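Local atomic coordinates of long form salivary protein D7L1 (Culex quinquefasciatus, PDB entry 6V4C), a protein that binds and sequesters adenine nucleotides, ADP and ATP most tightly, inhibiting platelet aggregation in the host and so aiding blood feeding by the female mosquito. Residues K254-D257 with Y258-V261. Sequence-based numbering, arbitrary orientation.
Sequences KVLD and YIEV
Val255 and Ile259, one helical turn apart, run alongside each other in the same direction, with CG1 of Val255 3.8 Å from CD1 of Ile259. The isoleucine has CG1 anti to its own carbonyl carbon (chi1 -71°), which swings that branch back along the helix until CG1 rests 3.4 Å from Val255 O. Leu256 adds its CD1 more loosely, 4.4 Å from Ile259 CD1. Branched aliphatic side chains suit this closely packed face, where Val255 also meets Leu209 of helix 202-211 and Leu256 meets Phe151 and Trp193. Along the backbone, Ile259 N gives an almost straight bond to Val255 O (172° at the hydrogen), and Glu260 N reaches Leu256 O at 2.8 Å. One residue earlier, the bond from Tyr258 N to Lys254 O is weak, stretched to 3.5 Å.

The acidic side is looser and holds two waters, though Asp257 also touches Met282 and Val286. Asp257 OD1 and Glu260 OE1 stay 4.6 Å apart, and each water donates to both oxygens; these shared donors, with Arg170 in a salt bridge to OE1, probably ease the repulsion. Glu260 suits its buried place because its long chain, extended beyond CG, carries the carboxylate to Arg170 and to Ser149, which hydrogen-bonds OE2. Shorter Asp257 stays nearer the backbone, its OD2 hydrogen-bonded to a glycerol probably from the crystallisation liquor. Such i, i+3 and i, i+4 contacts mark a largely buried alpha-helix, here packed among helices 150-158, 202-211 and 279-292 in the second odorant-binding-protein-like domain of a long-form D7 protein.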
loop_
_atom_site.group_PDB
_atom_site.type_symbol
_atom_site.label_atom_id
_atom_site.label_comp_id
_atom_site.label_asym_id
_atom_site.label_seq_id
_atom_site.Cartn_x
_atom_site.Cartn_y
_atom_site.Cartn_z
ATOM N N LYS A 254 14.921 -3.489 12.213
ATOM C CA LYS A 254 13.810 -3.011 13.027
ATOM C C LYS A 254 12.728 -2.380 12.157
ATOM O O LYS A 254 11.532 -2.602 12.380
ATOM C CB LYS A 254 14.326 -2.012 14.062
ATOM C CG LYS A 254 13.261 -1.479 15.005
ATOM C CD LYS A 254 13.842 -0.428 15.937
ATOM C CE LYS A 254 12.772 0.179 16.830
ATOM N NZ LYS A 254 13.342 1.196 17.760
ATOM N N VAL A 255 13.132 -1.597 11.153
ATOM C CA VAL A 255 12.170 -1.010 10.222
ATOM C C VAL A 255 11.503 -2.098 9.393
ATOM O O VAL A 255 10.273 -2.144 9.268
ATOM C CB VAL A 255 12.858 0.036 9.326
ATOM C CG1 VAL A 255 11.931 0.450 8.191
ATOM C CG2 VAL A 255 13.276 1.243 10.142
ATOM N N LEU A 256 12.306 -2.991 8.811
ATOM C CA LEU A 256 11.774 -3.996 7.898
ATOM C C LEU A 256 10.861 -4.985 8.613
ATOM O O LEU A 256 9.828 -5.382 8.066
ATOM C CB LEU A 256 12.918 -4.728 7.201
ATOM C CG LEU A 256 12.876 -4.657 5.679
ATOM C CD1 LEU A 256 12.967 -3.216 5.211
ATOM C CD2 LEU A 256 13.987 -5.495 5.081
ATOM N N ASP A 257 11.233 -5.409 9.827
ATOM C CA ASP A 257 10.388 -6.344 10.567
ATOM C C ASP A 257 8.991 -5.777 10.775
ATOM O O ASP A 257 7.995 -6.491 10.626
ATOM C CB ASP A 257 11.017 -6.688 11.918
ATOM C CG ASP A 257 12.220 -7.600 11.793
ATOM O OD1 ASP A 257 12.332 -8.319 10.777
ATOM O OD2 ASP A 257 13.056 -7.600 12.719
ATOM N N TYR A 258 8.897 -4.491 11.116
ATOM C CA TYR A 258 7.587 -3.895 11.355
ATOM C C TYR A 258 6.818 -3.712 10.054
ATOM O O TYR A 258 5.603 -3.943 10.010
ATOM C CB TYR A 258 7.747 -2.574 12.102
ATOM C CG TYR A 258 6.470 -2.043 12.700
ATOM C CD1 TYR A 258 5.563 -2.892 13.325
ATOM C CD2 TYR A 258 6.179 -0.687 12.660
ATOM C CE1 TYR A 258 4.396 -2.404 13.879
ATOM C CE2 TYR A 258 5.017 -0.189 13.214
ATOM C CZ TYR A 258 4.129 -1.049 13.822
ATOM O OH TYR A 258 2.973 -0.547 14.372
ATOM N N ILE A 259 7.504 -3.309 8.978
ATOM C CA ILE A 259 6.877 -3.309 7.658
ATOM C C ILE A 259 6.306 -4.684 7.338
ATOM O O ILE A 259 5.161 -4.810 6.886
ATOM C CB ILE A 259 7.875 -2.845 6.579
ATOM C CG1 ILE A 259 8.164 -1.348 6.712
ATOM C CG2 ILE A 259 7.340 -3.174 5.192
ATOM C CD1 ILE A 259 9.307 -0.857 5.832
ATOM N N GLU A 260 7.095 -5.735 7.574
ATOM C CA GLU A 260 6.644 -7.088 7.255
ATOM C C GLU A 260 5.374 -7.444 8.014
ATOM O O GLU A 260 4.411 -7.955 7.428
ATOM C CB GLU A 260 7.744 -8.103 7.561
ATOM C CG GLU A 260 7.297 -9.524 7.289
ATOM C CD GLU A 260 8.439 -10.506 7.166
ATOM O OE1 GLU A 260 9.541 -10.222 7.682
ATOM O OE2 GLU A 260 8.226 -11.566 6.543
ATOM N N VAL A 261 5.354 -7.186 9.325
ATOM C CA VAL A 261 4.178 -7.504 10.131
ATOM C C VAL A 261 2.951 -6.762 9.615
ATOM O O VAL A 261 1.858 -7.332 9.511
ATOM C CB VAL A 261 4.447 -7.222 11.622
ATOM C CG1 VAL A 261 3.143 -7.204 12.406
ATOM C CG2 VAL A 261 5.388 -8.265 12.195
HETATM O O HOH W 1 10.394 -10.312 10.322
HETATM O O HOH W 2 11.826 -8.362 7.595
#